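Local coordinates for protein EmGH1 (Erythrobacter marinus, PDB 5Z87) that probably acts as a beta-glucosidase of glycosyl hydrolase family 3, hydrolysing beta-linked glucosides, at residues A140-P144 with H405-A409; V158-E163 with A210-L215; R631-L636 with Y651-S656; D551-L557 with R583-V589. All coordinates share one frame. Residues are numbered along the deposited sequence.

Contact 1: residues A140-P144 with H405-A409; sequences ATQFP and HKLLA
This contact joins the N-terminal, TIM-barrel-like domain of a glycosyl hydrolase family 3 enzyme to helix 403-416, which leads into the C-terminal domain. Residues 140-144 form an extended loop with no regular structure. Residues 405-409 are helical, with Ala409 N hydrogen-bonded to His405 O at 3.0 Å. The loop runs along the helix: the CA atoms of Thr141 and Lys406 are 6.7 Å apart, those of Phe143 and Ala409 5.0 Å. About 270 Å² is buried, and no hydrogen bond crosses. Thr141 (chi1 m) points toward the helix, its OG1 3.7 Å from His405 CB. His405 (chi1 m, chi2 near 180°) turns its ring away from the loop. Thr141 OG1 and His405 ND1 both hydrogen-bond to Glu168 of helix 155-171, so one carboxylate ties loop and helix together. Gln142 (m, m) points away from the helix and folds back, its NE2 donating to Ala140 O at 3.2 Å and also to Leu135 O. Phe143 (chi1 m, chi2 -83°) brings its ring to the helix. Its CE1 is 3.7 Å from His405 O and 4.0 Å from Leu408 CG (Leu408 is t, p), and Phe143 CD1 lies 3.7 Å from Ala409 CB.

Contact 2: residues V158-E163 with A210-L215; sequences VRQVFE and AIVEGL
Two helical segments, 158-163 and 210-215, cross at -36° with their axes 7.1 Å apart, running in roughly the same direction. The nearest CA pair is Arg159 and Gly214, 4.4 Å apart. Val158 (chi1 t) points toward the second helix; its CG1 is 4.1 Å from Ala210 CB and 3.7 Å from Ile211 CG1. Arg159 (t, t, p) lies with its CA 3.6 Å from Ala210 O. Its NH1 forms a salt bridge with Glu163 OE2 at 2.9 Å, one turn on. The same NH1 donates to a water at 2.8 Å, which in turn donates to Glu213 O at 2.5 Å. Arg159 O meets Gly214 CA at 3.5 Å in a CA-H...O contact. A CB on Gly214 would clash with that oxygen, so the missing side chain permits the close approach. These are neighbouring outer helices of the TIM-barrel-like domain, and helix 201-216 leads on to strand 229-235. Phe162 (chi1 m, chi2 -79°) fills the buried side. Ile211 CG2 sits over its ring face, 3.9 Å from the centroid, a CH-pi contact. Phe162 CB is 3.8 Å from Leu215 CG. Glu163 CA approaches Gly214 O at 3.3 Å, and Glu163 OE2 also forms a salt bridge with Arg227.

Contact 3: residues R631-L636 with Y651-S656; sequences RNVGQL and YVFSDS
Residues 631-636 are a loop holding a short 3-10 turn at 633-635, with Gln635 N hydrogen-bonded to Asn632 O at 3.1 Å. Asn632 (chi1 p) starts it with an Asx turn, its OD1 accepting from Gly634 N at 2.7 Å. Residues 651-656 open with a type II beta turn from Tyr651 to Ser654, whose closing bond, Ser654 N to Tyr651 O, is weak at 3.4 Å. Phe653 takes positive phi and psi (56/34) in it. Both loops lie in the C-terminal domain, between helix 607-615 and strand 671-678. Ser656 OG (chi1 m) closes the second loop, accepting from Tyr651 N at 2.9 Å and donating to Ser654 O at 3.0 Å. The nearest CA pair is Gln635 and Ser656, 7.3 Å apart. Gln635 (m, t) reaches across, and its NE2 donates to Asp655 O at 3.2 Å. Tyr651 (chi1 m, chi2 -76°) lies beside it, CE2 3.6 Å from Gln635 CB. Arg631 (m, t, t) places NH2 3.3 Å from Asp655 OD2; the oxygen sits over the guanidinium face, so this salt bridge is charge attraction alone. Arg631 NE donates to Thr657 O, and Asp655 OD1 hydrogen-bonds Thr657 OG1. Other polar groups face the second subunit. Gln635 NE2 and Ser654 OG hydrogen-bond to Asp553 of that subunit, and Tyr651 OH to its Gly243. The two loops thus present a joint polar surface to the dimer interface.

Contact 4: residues D551-L557 with R583-V589; sequences DRDDLEL and RPLSPLV. With EDO (1,2-ethanediol), chain L.
The contact lies in the C-terminal domain of the family 3 fold, where the loop 551-557 packs on the chain leading into helix 588-593. Neither segment is regular before Leu588; Pro587, the centre of an inverse gamma turn, holds the N-cap position. The nearest CA pair is Glu556 and Pro587, 5.0 Å apart, and 527 Å² is buried. One backbone hydrogen bond joins the segments, Ser586 N to Leu555 O at 2.8 Å. Asp554 OD1 accepts from Glu556 N at 3.2 Å, an Asx turn. Glu556 bends back (chi1 -102°, chi2 m), and its OE2 accepts from Val589 N at 3.2 Å. Arg552 (m, t, p) hydrogen-bonds Glu556 O through NH1 at 2.9 Å and NH2 at 2.7 Å; NH2 also forms a salt bridge with Asp554 OD2 at 3.5 Å. Arg552 CG lies over one face of the Arg583 guanidinium. Arg583 (p, t, p) donates to Thr538 O, Arg189 O, Gly550 O and Pro188 O. Leu557 CD2 meets Leu585 CD1 at 3.9 Å, and Leu557 CG is 4.0 Å from Pro587 CB. A 1,2-ethanediol, probably from crystallisation, donates from O2 to Asp553 OD1 at 2.9 Å. Arg552 NE and Arg583 NH1 are 4.6 Å apart; the carbonyl acceptors and Asp554 are consistent with tolerating these like charges.

How the contacts relate
The contacts form two pairs. Contacts 1 and 2 have centres 13 Å apart. Contact 1 packs against helix 155-171, which carries the 158-163 segment of contact 2: Phe143 CG is 3.6 Å from Val161 CG1, and Leu408 CD2 is 3.6 Å from Gln160 O. Contacts 3 and 4 are also centred 13 Å apart and touch, with Arg631 O 3.4 Å from Leu588 CG and Val633 CA 3.9 Å from Leu555 CD1. They meet again across the dimer, where Asp553 of one subunit hydrogen-bonds Gln635 and Ser654 of the other. The pairs are well separated; contacts 1 and 4 come within about 12 Å at their nearest atoms. None forms the dithiothreitol pocket, but Asp551 of contact 4 hydrogen-bonds Gly191, the neighbour of pocket residue Arg192.

Contact 1: residues A140-P144 with H405-A409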
# COMPACT_ATOMS: atom_id res chain seq x y z
N ALA A 140 -20.03 11.76 -31.16
CA ALA A 140 -20.37 12.59 -30.00
C ALA A 140 -19.19 13.47 -29.57
O ALA A 140 -18.02 13.14 -29.83
CB ALA A 140 -20.81 11.72 -28.83
N THR A 141 -19.50 14.59 -28.92
CA THR A 141 -18.50 15.54 -28.44
C THR A 141 -17.63 14.92 -27.35
O THR A 141 -18.14 14.46 -26.33
CB THR A 141 -19.17 16.80 -27.90
OG1 THR A 141 -20.26 17.16 -28.76
CG2 THR A 141 -18.17 17.96 -27.82
N GLN A 142 -16.31 14.96 -27.55
CA GLN A 142 -15.34 14.38 -26.63
C GLN A 142 -14.69 15.49 -25.81
O GLN A 142 -13.77 16.17 -26.28
CB GLN A 142 -14.29 13.58 -27.39
CG GLN A 142 -14.86 12.34 -28.02
CD GLN A 142 -15.73 11.57 -27.04
OE1 GLN A 142 -15.21 10.92 -26.13
NE2 GLN A 142 -17.05 11.63 -27.22
N PHE A 143 -15.17 15.67 -24.59
CA PHE A 143 -14.61 16.67 -23.69
C PHE A 143 -13.26 16.20 -23.13
O PHE A 143 -12.82 15.07 -23.37
CB PHE A 143 -15.65 16.96 -22.61
CG PHE A 143 -16.91 17.55 -23.15
CD1 PHE A 143 -17.00 18.91 -23.39
CD2 PHE A 143 -18.01 16.74 -23.44
CE1 PHE A 143 -18.18 19.47 -23.91
CE2 PHE A 143 -19.18 17.29 -23.95
CZ PHE A 143 -19.27 18.65 -24.18
N PRO A 144 -12.53 17.07 -22.41
CA PRO A 144 -11.29 16.60 -21.79
C PRO A 144 -11.60 15.46 -20.82
O PRO A 144 -12.68 15.39 -20.24
CB PRO A 144 -10.75 17.83 -21.06
CG PRO A 144 -11.39 19.00 -21.74
CD PRO A 144 -12.74 18.51 -22.17
N HIS A 405 -21.28 22.93 -28.40
CA HIS A 405 -20.66 21.88 -27.61
C HIS A 405 -19.16 21.78 -27.89
O HIS A 405 -18.37 21.53 -26.97
CB HIS A 405 -21.36 20.53 -27.85
CG HIS A 405 -22.72 20.44 -27.22
ND1 HIS A 405 -23.48 19.28 -27.23
CD2 HIS A 405 -23.46 21.35 -26.54
CE1 HIS A 405 -24.62 19.49 -26.59
NE2 HIS A 405 -24.63 20.74 -26.16
N LYS A 406 -18.75 21.98 -29.15
CA LYS A 406 -17.33 22.02 -29.46
C LYS A 406 -16.65 23.20 -28.77
O LYS A 406 -15.53 23.08 -28.25
CB LYS A 406 -17.11 22.09 -30.97
CG LYS A 406 -17.46 20.80 -31.69
CD LYS A 406 -16.93 20.79 -33.13
CE LYS A 406 -17.68 21.77 -34.02
NZ LYS A 406 -17.47 21.50 -35.47
N LEU A 407 -17.34 24.35 -28.70
CA LEU A 407 -16.74 25.51 -28.05
C LEU A 407 -16.61 25.28 -26.55
O LEU A 407 -15.58 25.64 -25.95
CB LEU A 407 -17.55 26.76 -28.36
CG LEU A 407 -17.17 27.97 -27.50
CD1 LEU A 407 -15.72 28.41 -27.74
CD2 LEU A 407 -18.15 29.11 -27.73
N LEU A 408 -17.62 24.67 -25.93
CA LEU A 408 -17.50 24.30 -24.53
C LEU A 408 -16.30 23.38 -24.31
O LEU A 408 -15.51 23.59 -23.38
CB LEU A 408 -18.79 23.64 -24.04
CG LEU A 408 -18.79 23.17 -22.58
CD1 LEU A 408 -18.48 24.33 -21.64
CD2 LEU A 408 -20.14 22.55 -22.22
N ALA A 409 -16.11 22.40 -25.19
CA ALA A 409 -14.96 21.51 -25.07
C ALA A 409 -13.64 22.27 -25.19
O ALA A 409 -12.65 21.94 -24.51
CB ALA A 409 -15.03 20.41 -26.12

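Contact 2: residues V158-E163 with A210-L215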
# COMPACT_ATOMS: atom_id res chain seq x y z
N VAL A 158 -18.14 22.10 -15.25
CA VAL A 158 -18.36 20.65 -15.24
C VAL A 158 -19.84 20.34 -15.43
O VAL A 158 -20.21 19.47 -16.23
CB VAL A 158 -17.82 20.04 -13.93
CG1 VAL A 158 -18.25 18.59 -13.81
CG2 VAL A 158 -16.30 20.16 -13.86
N ARG A 159 -20.71 21.06 -14.70
CA ARG A 159 -22.15 20.85 -14.82
C ARG A 159 -22.62 21.08 -16.26
O ARG A 159 -23.41 20.30 -16.79
CB ARG A 159 -22.88 21.78 -13.85
CG ARG A 159 -24.37 21.50 -13.75
CD ARG A 159 -25.18 22.71 -13.31
NE ARG A 159 -25.08 23.82 -14.27
CZ ARG A 159 -25.68 23.86 -15.47
NH1 ARG A 159 -26.43 22.84 -15.89
NH2 ARG A 159 -25.51 24.92 -16.25
N GLN A 160 -22.12 22.14 -16.90
CA GLN A 160 -22.45 22.42 -18.30
C GLN A 160 -21.96 21.30 -19.22
O GLN A 160 -22.67 20.92 -20.16
CB GLN A 160 -21.83 23.74 -18.74
CG GLN A 160 -22.37 24.97 -18.06
CD GLN A 160 -21.51 26.18 -18.35
OE1 GLN A 160 -21.24 26.98 -17.47
NE2 GLN A 160 -21.06 26.31 -19.59
N VAL A 161 -20.75 20.80 -18.98
CA VAL A 161 -20.22 19.75 -19.85
C VAL A 161 -21.11 18.53 -19.83
O VAL A 161 -21.37 17.90 -20.87
CB VAL A 161 -18.78 19.40 -19.45
CG1 VAL A 161 -18.45 17.96 -19.86
CG2 VAL A 161 -17.82 20.37 -20.09
N PHE A 162 -21.62 18.17 -18.65
CA PHE A 162 -22.43 16.97 -18.56
C PHE A 162 -23.89 17.23 -18.87
O PHE A 162 -24.61 16.29 -19.22
CB PHE A 162 -22.19 16.30 -17.20
CG PHE A 162 -20.85 15.63 -17.14
CD1 PHE A 162 -20.67 14.38 -17.71
CD2 PHE A 162 -19.74 16.28 -16.61
CE1 PHE A 162 -19.42 13.77 -17.71
CE2 PHE A 162 -18.49 15.68 -16.61
CZ PHE A 162 -18.33 14.42 -17.16
N GLU A 163 -24.34 18.48 -18.79
CA GLU A 163 -25.62 18.83 -19.39
C GLU A 163 -25.59 18.61 -20.90
O GLU A 163 -26.50 18.00 -21.47
CB GLU A 163 -25.97 20.28 -19.04
CG GLU A 163 -27.35 20.75 -19.52
CD GLU A 163 -27.52 22.24 -19.33
OE1 GLU A 163 -27.07 23.00 -20.22
OE2 GLU A 163 -28.08 22.66 -18.30
N ALA A 210 -21.62 17.99 -9.24
CA ALA A 210 -21.83 18.77 -10.45
C ALA A 210 -22.10 17.87 -11.65
O ALA A 210 -22.93 18.20 -12.50
CB ALA A 210 -20.62 19.68 -10.71
N ILE A 211 -21.41 16.73 -11.72
CA ILE A 211 -21.65 15.76 -12.79
C ILE A 211 -23.07 15.21 -12.70
O ILE A 211 -23.77 15.11 -13.71
CB ILE A 211 -20.62 14.61 -12.73
CG1 ILE A 211 -19.19 15.12 -12.91
CG2 ILE A 211 -20.96 13.54 -13.81
CD1 ILE A 211 -18.14 14.11 -12.42
N VAL A 212 -23.48 14.79 -11.50
CA VAL A 212 -24.81 14.21 -11.36
C VAL A 212 -25.87 15.25 -11.70
O VAL A 212 -26.82 14.98 -12.43
CB VAL A 212 -25.02 13.63 -9.95
CG1 VAL A 212 -26.47 13.15 -9.76
CG2 VAL A 212 -24.07 12.47 -9.68
N GLU A 213 -25.68 16.48 -11.22
CA GLU A 213 -26.66 17.52 -11.49
C GLU A 213 -26.61 18.00 -12.93
O GLU A 213 -27.60 18.56 -13.42
CB GLU A 213 -26.49 18.65 -10.47
CG GLU A 213 -26.95 18.20 -9.06
CD GLU A 213 -26.74 19.22 -7.94
OE1 GLU A 213 -25.63 19.80 -7.84
OE2 GLU A 213 -27.68 19.40 -7.14
N GLY A 214 -25.50 17.77 -13.64
CA GLY A 214 -25.46 18.01 -15.07
C GLY A 214 -26.12 16.92 -15.89
O GLY A 214 -26.85 17.21 -16.84
N LEU A 215 -25.88 15.66 -15.54
CA LEU A 215 -26.43 14.56 -16.32
C LEU A 215 -27.91 14.32 -16.02
O LEU A 215 -28.68 13.97 -16.93
CB LEU A 215 -25.63 13.28 -16.06
CG LEU A 215 -24.29 13.14 -16.79
CD1 LEU A 215 -23.49 11.96 -16.22
CD2 LEU A 215 -24.50 12.97 -18.29
O HOH W 1 -27.86 20.77 -14.57

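Contact 3: residues R631-L636 with Y651-S656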
# COMPACT_ATOMS: atom_id res chain seq x y z
N ARG A 631 7.88 11.97 -6.57
CA ARG A 631 9.09 11.94 -7.39
C ARG A 631 9.27 10.59 -8.07
O ARG A 631 9.72 10.52 -9.22
CB ARG A 631 10.31 12.29 -6.54
CG ARG A 631 10.47 13.77 -6.38
CD ARG A 631 11.46 14.19 -5.32
NE ARG A 631 11.15 15.58 -5.00
CZ ARG A 631 11.55 16.61 -5.71
NH1 ARG A 631 12.33 16.42 -6.77
NH2 ARG A 631 11.18 17.84 -5.38
N ASN A 632 8.94 9.51 -7.39
CA ASN A 632 9.11 8.21 -7.99
C ASN A 632 8.15 7.24 -7.33
O ASN A 632 7.67 7.47 -6.22
CB ASN A 632 10.55 7.70 -7.89
CG ASN A 632 10.96 7.37 -6.46
OD1 ASN A 632 10.60 6.32 -5.92
ND2 ASN A 632 11.72 8.27 -5.85
N VAL A 633 7.90 6.14 -8.04
CA VAL A 633 6.91 5.16 -7.64
C VAL A 633 7.28 4.47 -6.33
O VAL A 633 6.41 3.87 -5.69
CB VAL A 633 6.74 4.15 -8.79
CG1 VAL A 633 7.98 3.24 -8.92
CG2 VAL A 633 5.49 3.34 -8.60
N GLY A 634 8.53 4.56 -5.89
CA GLY A 634 8.92 3.95 -4.62
C GLY A 634 8.52 4.74 -3.39
O GLY A 634 8.64 4.24 -2.27
N GLN A 635 8.03 5.96 -3.58
CA GLN A 635 7.56 6.80 -2.48
C GLN A 635 6.04 6.77 -2.30
O GLN A 635 5.51 7.55 -1.51
CB GLN A 635 8.05 8.25 -2.70
CG GLN A 635 9.52 8.32 -3.13
CD GLN A 635 10.13 9.69 -2.98
OE1 GLN A 635 9.42 10.69 -2.92
NE2 GLN A 635 11.45 9.74 -2.90
N LEU A 636 5.33 5.90 -3.03
CA LEU A 636 3.89 5.83 -2.87
C LEU A 636 3.53 5.20 -1.52
O LEU A 636 4.21 4.26 -1.07
CB LEU A 636 3.27 5.02 -4.01
CG LEU A 636 3.34 5.66 -5.40
CD1 LEU A 636 2.75 4.73 -6.45
CD2 LEU A 636 2.61 6.99 -5.42
N TYR A 651 12.93 9.12 2.97
CA TYR A 651 13.67 8.02 2.38
C TYR A 651 15.16 8.33 2.38
O TYR A 651 15.57 9.46 2.14
CB TYR A 651 13.17 7.75 0.95
CG TYR A 651 11.76 7.21 0.91
CD1 TYR A 651 11.50 5.88 1.23
CD2 TYR A 651 10.69 8.02 0.56
CE1 TYR A 651 10.22 5.38 1.20
CE2 TYR A 651 9.40 7.54 0.53
CZ TYR A 651 9.17 6.21 0.85
OH TYR A 651 7.88 5.72 0.82
N VAL A 652 15.96 7.30 2.66
CA VAL A 652 17.39 7.50 2.81
C VAL A 652 18.00 7.90 1.47
O VAL A 652 17.66 7.34 0.42
CB VAL A 652 18.06 6.24 3.40
CG1 VAL A 652 18.09 5.11 2.41
CG2 VAL A 652 19.47 6.56 3.91
N PHE A 653 18.83 8.96 1.50
CA PHE A 653 19.57 9.45 0.34
C PHE A 653 18.67 9.79 -0.83
O PHE A 653 19.06 9.61 -1.99
CB PHE A 653 20.66 8.46 -0.10
CG PHE A 653 21.64 8.11 1.00
CD1 PHE A 653 21.98 9.05 1.96
CD2 PHE A 653 22.20 6.85 1.08
CE1 PHE A 653 22.88 8.74 2.99
CE2 PHE A 653 23.09 6.52 2.11
CZ PHE A 653 23.43 7.47 3.07
N SER A 654 17.45 10.27 -0.55
CA SER A 654 16.49 10.54 -1.62
C SER A 654 15.56 11.68 -1.22
O SER A 654 14.92 11.63 -0.16
CB SER A 654 15.69 9.29 -1.95
OG SER A 654 14.84 9.51 -3.06
N ASP A 655 15.50 12.70 -2.07
CA ASP A 655 14.54 13.79 -1.94
C ASP A 655 13.13 13.23 -1.85
O ASP A 655 12.61 12.68 -2.83
CB ASP A 655 14.67 14.75 -3.13
CG ASP A 655 13.83 16.01 -2.96
OD1 ASP A 655 13.01 16.08 -2.01
OD2 ASP A 655 13.97 16.93 -3.79
N SER A 656 12.49 13.37 -0.68
CA SER A 656 11.20 12.76 -0.40
C SER A 656 10.05 13.76 -0.47
O SER A 656 8.92 13.41 -0.12
CB SER A 656 11.21 12.09 0.97
OG SER A 656 12.17 11.06 1.01

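Contact 4: residues D551-L557 with R583-V589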
# COMPACT_ATOMS: atom_id res chain seq x y z
N ASP A 551 -1.84 -1.22 -15.92
CA ASP A 551 -1.21 -0.60 -14.77
C ASP A 551 0.31 -0.60 -14.96
O ASP A 551 0.85 -1.48 -15.63
CB ASP A 551 -1.63 -1.35 -13.49
CG ASP A 551 -3.16 -1.68 -13.47
OD1 ASP A 551 -3.99 -0.76 -13.65
OD2 ASP A 551 -3.54 -2.86 -13.28
N ARG A 552 0.99 0.39 -14.39
CA ARG A 552 2.44 0.53 -14.54
C ARG A 552 3.15 0.42 -13.19
O ARG A 552 2.63 0.84 -12.15
CB ARG A 552 2.83 1.88 -15.20
CG ARG A 552 2.51 1.99 -16.68
CD ARG A 552 3.11 3.24 -17.36
NE ARG A 552 4.56 3.32 -17.21
CZ ARG A 552 5.25 4.46 -17.20
NH1 ARG A 552 4.63 5.63 -17.34
NH2 ARG A 552 6.57 4.43 -17.04
N ASP A 553 4.35 -0.15 -13.21
CA ASP A 553 5.20 -0.22 -12.03
C ASP A 553 6.27 0.86 -12.04
O ASP A 553 7.34 0.69 -11.45
CB ASP A 553 5.83 -1.60 -11.90
CG ASP A 553 6.60 -1.99 -13.14
OD1 ASP A 553 6.66 -1.15 -14.07
OD2 ASP A 553 7.13 -3.13 -13.20
N ASP A 554 6.00 1.97 -12.72
CA ASP A 554 6.95 3.05 -12.93
C ASP A 554 6.15 4.26 -13.37
O ASP A 554 5.19 4.12 -14.13
CB ASP A 554 8.01 2.65 -13.98
CG ASP A 554 9.00 3.77 -14.29
OD1 ASP A 554 9.24 4.63 -13.43
OD2 ASP A 554 9.56 3.76 -15.40
N LEU A 555 6.52 5.44 -12.88
CA LEU A 555 5.78 6.65 -13.19
C LEU A 555 6.56 7.62 -14.07
O LEU A 555 6.03 8.69 -14.41
CB LEU A 555 5.37 7.34 -11.88
CG LEU A 555 4.44 6.50 -10.98
CD1 LEU A 555 4.23 7.17 -9.62
CD2 LEU A 555 3.10 6.22 -11.68
N GLU A 556 7.79 7.29 -14.44
CA GLU A 556 8.50 8.10 -15.41
C GLU A 556 7.85 7.99 -16.79
O GLU A 556 7.09 7.05 -17.07
CB GLU A 556 9.96 7.66 -15.52
CG GLU A 556 10.93 8.54 -14.80
CD GLU A 556 11.17 9.86 -15.48
OE1 GLU A 556 10.50 10.18 -16.50
OE2 GLU A 556 12.06 10.59 -15.00
N LEU A 557 8.18 8.95 -17.65
CA LEU A 557 7.89 8.81 -19.07
C LEU A 557 8.44 7.50 -19.60
O LEU A 557 9.61 7.16 -19.39
CB LEU A 557 8.52 9.97 -19.85
CG LEU A 557 8.06 11.33 -19.37
CD1 LEU A 557 8.68 12.39 -20.27
CD2 LEU A 557 6.53 11.37 -19.43
N ARG A 583 -2.78 8.62 -16.71
CA ARG A 583 -2.46 8.67 -15.28
C ARG A 583 -1.56 9.87 -14.95
O ARG A 583 -0.84 10.38 -15.82
CB ARG A 583 -1.74 7.40 -14.85
CG ARG A 583 -0.42 7.21 -15.60
CD ARG A 583 0.47 6.18 -14.94
NE ARG A 583 -0.22 4.91 -14.75
CZ ARG A 583 -0.40 4.01 -15.71
NH1 ARG A 583 0.08 4.24 -16.93
NH2 ARG A 583 -1.04 2.87 -15.44
N PRO A 584 -1.57 10.32 -13.70
CA PRO A 584 -0.52 11.26 -13.27
C PRO A 584 0.84 10.65 -13.49
O PRO A 584 1.08 9.49 -13.12
CB PRO A 584 -0.82 11.47 -11.78
CG PRO A 584 -2.27 11.09 -11.62
CD PRO A 584 -2.48 9.97 -12.60
N LEU A 585 1.75 11.42 -14.10
CA LEU A 585 3.11 10.97 -14.38
C LEU A 585 4.12 11.74 -13.54
O LEU A 585 3.88 12.89 -13.15
CB LEU A 585 3.45 11.11 -15.87
CG LEU A 585 2.74 10.11 -16.79
CD1 LEU A 585 2.95 10.46 -18.24
CD2 LEU A 585 3.20 8.69 -16.51
N SER A 586 5.27 11.12 -13.29
CA SER A 586 6.34 11.71 -12.48
C SER A 586 7.57 11.88 -13.36
O SER A 586 8.52 11.08 -13.28
CB SER A 586 6.65 10.85 -11.26
OG SER A 586 5.55 10.86 -10.38
N PRO A 587 7.58 12.90 -14.20
CA PRO A 587 8.62 13.08 -15.24
C PRO A 587 9.82 13.84 -14.67
O PRO A 587 10.03 15.03 -14.90
CB PRO A 587 7.87 13.86 -16.32
CG PRO A 587 6.92 14.76 -15.48
CD PRO A 587 6.66 14.05 -14.17
N LEU A 588 10.63 13.11 -13.89
CA LEU A 588 11.73 13.71 -13.15
C LEU A 588 12.77 14.31 -14.09
O LEU A 588 13.18 15.46 -13.92
CB LEU A 588 12.41 12.65 -12.28
CG LEU A 588 12.00 12.43 -10.84
CD1 LEU A 588 13.04 11.50 -10.21
CD2 LEU A 588 11.93 13.75 -10.10
N VAL A 589 13.22 13.52 -15.06
CA VAL A 589 14.21 13.99 -16.02
C VAL A 589 13.73 15.26 -16.70
O VAL A 589 14.43 16.28 -16.72
CB VAL A 589 14.54 12.87 -17.03
CG1 VAL A 589 15.39 13.40 -18.17
CG2 VAL A 589 15.26 11.74 -16.29
C1 EDO L . 10.25 -3.01 -16.01
O1 EDO L . 10.56 -3.61 -17.28
C2 EDO L . 10.22 -1.49 -16.16
O2 EDO L . 9.31 -0.90 -15.22